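Local coordinates for peridinin-chlorophyll A protein (Amphidinium carterae, PDB 2C9E) that holds peridinin, chlorophyll a and galactolipid in a mainly helical protein and probably serves as a water-soluble antenna for blue-green light, at residues A[180-184]-A[315-319]. Residues are numbered along the deposited sequence; the frame is centred on the assembly and turned at random.
Sequences AAKKF and TFVAL. With DGD (digalactosyl diacyl glycerol (dgdg)), chain K.
Two nearly antiparallel helices can pack closely where alanines and a threonine face the partner beside larger apolar side chains, as helices 176-192 and 306-324 illustrate. Segments 180-184 and 315-319 are both alpha-helical (Phe184 N to Ala180 O 3.0 Å, Leu319 N to Thr315 O 2.9 Å); their axes approach to 8.6 Å at a crossing angle of -160°, with Ala180 CA and Phe184 CA each 5.0 Å from Leu319 CA and Thr315 CA, respectively. Phe184 (chi1 t) leaves its helix sideways, with Leu319 CD2 over one ring face, a CH-pi contact 4.2 Å from the centroid, and Thr315 OG1 at the ring edge, 3.5 Å from Phe184 CD1. Leu319 (t, p) points toward the partner, its CD1 3.8 Å from Ala181 CB. Thr315 (p) hydrogen-bonds through OG1 to Ala312 O. A water donates to Ala180 O (2.8 Å) and Thr315 O (2.9 Å). Phe184 CZ reaches DGD CGB at 3.4 Å; Phe316 also touches peridinin. Such a helix pair walls the pigment- and lipid-filled cavity of the peridinin-chlorophyll protein fold.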
ATOM      1  N   ALA A 180     -20.562  15.628   7.804  1.00 33.26           N
ATOM      2  CA  ALA A 180     -20.941  14.269   7.471  1.00 33.21           C
ATOM      3  C   ALA A 180     -19.849  13.282   7.912  1.00 33.49           C
ATOM      4  O   ALA A 180     -20.162  12.143   8.312  1.00 32.18           O
ATOM      5  CB  ALA A 180     -21.193  14.139   5.967  1.00 31.39           C
ATOM      6  N   ALA A 181     -18.587  13.727   7.858  1.00 32.24           N
ATOM      7  CA  ALA A 181     -17.463  12.870   8.259  1.00 32.15           C
ATOM      8  C   ALA A 181     -17.466  12.660   9.781  1.00 32.11           C
ATOM      9  O   ALA A 181     -17.177  11.562  10.271  1.00 30.40           O
ATOM     10  CB  ALA A 181     -16.154  13.466   7.816  1.00 30.21           C
ATOM     11  N   LYS A 182     -17.805  13.694  10.535  1.00 31.44           N
ATOM     12  CA  LYS A 182     -17.856  13.505  11.967  1.00 32.81           C
ATOM     13  C   LYS A 182     -18.972  12.512  12.349  1.00 30.48           C
ATOM     14  O   LYS A 182     -18.818  11.732  13.280  1.00 29.45           O
ATOM     15  CB  LYS A 182     -18.105  14.834  12.706  1.00 36.03           C
ATOM     16  CG  LYS A 182     -18.029  14.709  14.248  1.00 38.93           C
ATOM     17  CD  LYS A 182     -18.471  16.020  14.922  1.00 42.82           C
ATOM     18  CE  LYS A 182     -17.921  16.171  16.349  1.00 45.45           C
ATOM     19  NZ  LYS A 182     -18.091  17.600  16.868  1.00 48.62           N
ATOM     20  N   LYS A 183     -20.097  12.533  11.651  1.00 29.84           N
ATOM     21  CA  LYS A 183     -21.179  11.608  12.040  1.00 30.81           C
ATOM     22  C   LYS A 183     -20.690  10.213  11.711  1.00 28.26           C
ATOM     23  O   LYS A 183     -20.859   9.284  12.492  1.00 26.82           O
ATOM     24  CB  LYS A 183     -22.459  11.863  11.254  1.00 32.45           C
ATOM     25  CG  LYS A 183     -22.891  13.308  11.181  1.00 38.52           C
ATOM     26  CD  LYS A 183     -24.057  13.610  12.123  1.00 42.71           C
ATOM     27  CE  LYS A 183     -23.615  13.612  13.586  1.00 46.37           C
ATOM     28  NZ  LYS A 183     -22.869  14.876  13.975  1.00 49.23           N
ATOM     29  N   PHE A 184     -20.107  10.082  10.516  1.00 27.26           N
ATOM     30  CA  PHE A 184     -19.582   8.805  10.081  1.00 25.98           C
ATOM     31  C   PHE A 184     -18.561   8.355  11.128  1.00 24.03           C
ATOM     32  O   PHE A 184     -18.586   7.208  11.564  1.00 22.11           O
ATOM     33  CB  PHE A 184     -18.938   8.935   8.712  1.00 24.90           C
ATOM     34  CG  PHE A 184     -18.264   7.673   8.247  1.00 27.42           C
ATOM     35  CD1 PHE A 184     -19.018   6.566   7.855  1.00 25.11           C
ATOM     36  CD2 PHE A 184     -16.865   7.586   8.202  1.00 26.36           C
ATOM     37  CE1 PHE A 184     -18.401   5.394   7.416  1.00 25.47           C
ATOM     38  CE2 PHE A 184     -16.232   6.417   7.765  1.00 26.32           C
ATOM     39  CZ  PHE A 184     -16.998   5.314   7.366  1.00 24.72           C
ATOM     40  N   THR A 315     -24.826   6.591   7.876  1.00 27.99           N
ATOM     41  CA  THR A 315     -23.906   7.732   7.886  1.00 28.28           C
ATOM     42  C   THR A 315     -22.950   7.619   6.704  1.00 27.65           C
ATOM     43  O   THR A 315     -22.585   8.642   6.118  1.00 27.73           O
ATOM     44  CB  THR A 315     -23.057   7.845   9.197  1.00 27.69           C
ATOM     45  OG1 THR A 315     -22.218   6.693   9.345  1.00 27.78           O
ATOM     46  CG2 THR A 315     -23.968   7.971  10.420  1.00 30.29           C
ATOM     47  N   PHE A 316     -22.559   6.393   6.342  1.00 26.08           N
ATOM     48  CA  PHE A 316     -21.623   6.198   5.213  1.00 27.54           C
ATOM     49  C   PHE A 316     -22.262   6.743   3.916  1.00 28.48           C
ATOM     50  O   PHE A 316     -21.619   7.489   3.190  1.00 27.04           O
ATOM     51  CB  PHE A 316     -21.245   4.707   5.055  1.00 25.72           C
ATOM     52  CG  PHE A 316     -20.451   4.397   3.804  1.00 26.42           C
ATOM     53  CD1 PHE A 316     -19.119   4.786   3.679  1.00 25.42           C
ATOM     54  CD2 PHE A 316     -21.061   3.701   2.725  1.00 26.35           C
ATOM     55  CE1 PHE A 316     -18.392   4.493   2.494  1.00 25.23           C
ATOM     56  CE2 PHE A 316     -20.369   3.408   1.562  1.00 24.01           C
ATOM     57  CZ  PHE A 316     -19.040   3.796   1.433  1.00 26.93           C
ATOM     58  N   VAL A 317     -23.521   6.379   3.634  1.00 28.57           N
ATOM     59  CA  VAL A 317     -24.188   6.912   2.451  1.00 29.43           C
ATOM     60  C   VAL A 317     -24.227   8.453   2.535  1.00 28.74           C
ATOM     61  O   VAL A 317     -23.960   9.138   1.566  1.00 30.34           O
ATOM     62  CB  VAL A 317     -25.669   6.388   2.265  1.00 30.42           C
ATOM     63  CG1 VAL A 317     -26.269   6.993   0.968  1.00 30.91           C
ATOM     64  CG2 VAL A 317     -25.704   4.851   2.122  1.00 28.97           C
ATOM     65  N   ALA A 318     -24.535   9.000   3.689  1.00 28.67           N
ATOM     66  CA  ALA A 318     -24.591  10.461   3.822  1.00 30.14           C
ATOM     67  C   ALA A 318     -23.258  11.123   3.474  1.00 29.20           C
ATOM     68  O   ALA A 318     -23.228  12.162   2.830  1.00 28.96           O
ATOM     69  CB  ALA A 318     -25.028  10.858   5.247  1.00 28.05           C
ATOM     70  N   LEU A 319     -22.162  10.516   3.910  1.00 29.17           N
ATOM     71  CA  LEU A 319     -20.830  11.060   3.638  1.00 28.44           C
ATOM     72  C   LEU A 319     -20.525  10.922   2.132  1.00 28.76           C
ATOM     73  O   LEU A 319     -20.030  11.852   1.503  1.00 27.45           O
ATOM     74  CB  LEU A 319     -19.768  10.317   4.469  1.00 26.76           C
ATOM     75  CG  LEU A 319     -18.280  10.634   4.219  1.00 26.67           C
ATOM     76  CD1 LEU A 319     -17.907  11.982   4.793  1.00 24.63           C
ATOM     77  CD2 LEU A 319     -17.442   9.590   4.913  1.00 26.99           C
TER
HETATM   78  C1A DGD K1336     -15.591  -1.798   0.200  1.00 25.12           C
HETATM   79  C2A DGD K1336     -14.088  -1.741   0.509  1.00 24.63           C
HETATM   80  C3A DGD K1336     -13.231  -2.514  -0.502  1.00 25.02           C
HETATM   81  C4A DGD K1336     -13.122  -1.795  -1.863  1.00 25.44           C
HETATM   82  C5A DGD K1336     -11.951  -2.323  -2.687  1.00 25.52           C
HETATM   83  C6A DGD K1336     -10.796  -1.354  -3.009  1.00 26.65           C
HETATM   84  C7A DGD K1336     -10.370  -0.401  -1.896  1.00 27.67           C
HETATM   85  C8A DGD K1336      -8.831  -0.406  -1.652  1.00 26.28           C
HETATM   86  C9A DGD K1336      -8.502   0.299  -0.303  1.00 24.78           C
HETATM   87  CAA DGD K1336      -8.362  -0.644   0.886  1.00 24.12           C
HETATM   88  CBA DGD K1336      -7.045  -0.445   1.715  1.00 24.48           C
HETATM   89  CCA DGD K1336      -6.217   0.868   1.396  1.00 25.49           C
HETATM   90  CDA DGD K1336      -4.939   0.498   0.627  1.00 27.09           C
HETATM   91  CEA DGD K1336      -3.965   1.626   0.469  1.00 30.25           C
HETATM   92  CFA DGD K1336      -2.850   1.734   1.542  1.00 30.61           C
HETATM   93  CGA DGD K1336      -1.699   2.642   0.981  1.00 27.68           C
HETATM   94  CHA DGD K1336      -0.367   2.503   1.746  1.00 27.59           C
HETATM   95  CIA DGD K1336       0.096   1.038   1.936  1.00 22.37           C
HETATM   96  O1A DGD K1336     -16.079  -2.883  -0.198  1.00 24.88           O
HETATM   97  C1B DGD K1336     -18.681  -0.395   3.316  1.00 29.51           C
HETATM   98  C2B DGD K1336     -19.620   0.553   4.090  1.00 28.58           C
HETATM   99  C3B DGD K1336     -19.579   0.292   5.599  1.00 29.25           C
HETATM  100  C4B DGD K1336     -20.532   1.189   6.391  1.00 27.67           C
HETATM  101  C5B DGD K1336     -20.273   1.094   7.907  1.00 27.82           C
HETATM  102  C6B DGD K1336     -20.363  -0.354   8.461  1.00 28.98           C
HETATM  103  C7B DGD K1336     -19.347  -0.587   9.570  1.00 26.62           C
HETATM  104  C8B DGD K1336     -17.914  -0.196   9.159  1.00 29.01           C
HETATM  105  C9B DGD K1336     -17.020  -0.084  10.399  1.00 29.83           C
HETATM  106  CAB DGD K1336     -15.509  -0.283  10.088  1.00 28.76           C
HETATM  107  CBB DGD K1336     -14.648  -0.135  11.321  1.00 25.34           C
HETATM  108  CCB DGD K1336     -14.126   1.272  11.562  1.00 25.71           C
HETATM  109  CDB DGD K1336     -13.362   1.862  10.382  1.00 22.11           C
HETATM  110  CEB DGD K1336     -14.284   2.728   9.480  1.00 23.38           C
HETATM  111  CFB DGD K1336     -13.830   2.537   8.053  1.00 20.99           C
HETATM  112  CGB DGD K1336     -14.882   2.668   7.074  1.00 23.27           C
HETATM  113  CHB DGD K1336     -15.578   1.376   6.810  1.00 24.96           C
HETATM  114  CIB DGD K1336     -16.471   1.581   5.596  1.00 30.69           C
HETATM  115  O1B DGD K1336     -17.507  -0.589   3.727  1.00 27.22           O
HETATM  116  O1G DGD K1336     -16.361  -0.902   0.923  1.00 25.14           O
HETATM  117  C1G DGD K1336     -17.744  -0.858   0.643  1.00 26.91           C
HETATM  118  C2G DGD K1336     -18.378  -1.911   1.563  1.00 30.15           C
HETATM  119  O2G DGD K1336     -19.243  -1.344   2.570  1.00 27.76           O
HETATM  120  C3G DGD K1336     -19.225  -2.881   0.719  1.00 30.16           C
HETATM  121  O3G DGD K1336     -20.193  -2.079   0.009  1.00 30.44           O
HETATM  122  C1D DGD K1336     -21.549  -2.335   0.368  1.00 31.23           C
HETATM  123  C2D DGD K1336     -22.366  -1.236  -0.329  1.00 31.10           C
HETATM  124  O2D DGD K1336     -21.986   0.052   0.175  1.00 30.20           O
HETATM  125  C3D DGD K1336     -23.854  -1.491  -0.043  1.00 30.87           C
HETATM  126  O3D DGD K1336     -24.649  -0.525  -0.716  1.00 31.23           O
HETATM  127  C4D DGD K1336     -24.239  -2.894  -0.526  1.00 32.03           C
HETATM  128  O4D DGD K1336     -24.209  -2.937  -1.950  1.00 31.83           O
HETATM  129  C5D DGD K1336     -23.236  -3.927   0.034  1.00 30.90           C
HETATM  130  O5D DGD K1336     -24.793  -5.684   0.082  1.00 35.03           O
HETATM  131  C6D DGD K1336     -23.579  -5.289  -0.509  1.00 31.34           C
HETATM  132  O6D DGD K1336     -21.892  -3.614  -0.302  1.00 31.35           O
HETATM  133  C1E DGD K1336     -25.757  -5.979  -0.944  1.00 36.59           C
HETATM  134  C2E DGD K1336     -27.161  -6.089  -0.302  1.00 38.21           C
HETATM  135  O2E DGD K1336     -27.460  -4.866   0.396  1.00 42.17           O
HETATM  136  C3E DGD K1336     -27.163  -7.225   0.731  1.00 39.65           C
HETATM  137  O3E DGD K1336     -28.504  -7.489   1.143  1.00 39.01           O
HETATM  138  C4E DGD K1336     -26.456  -8.526   0.204  1.00 38.76           C
HETATM  139  O4E DGD K1336     -27.306  -9.223  -0.715  1.00 42.39           O
HETATM  140  C5E DGD K1336     -25.120  -8.164  -0.493  1.00 36.83           C
HETATM  141  O6E DGD K1336     -25.344  -7.214  -1.553  1.00 36.75           O
HETATM  142  C6E DGD K1336     -24.440  -9.420  -1.044  1.00 37.01           C
HETATM  143  O5E DGD K1336     -23.164  -9.152  -1.611  1.00 34.64           O
HETATM  144  O   HOH W   1     -22.630  11.058   7.637  1.00 35.90           O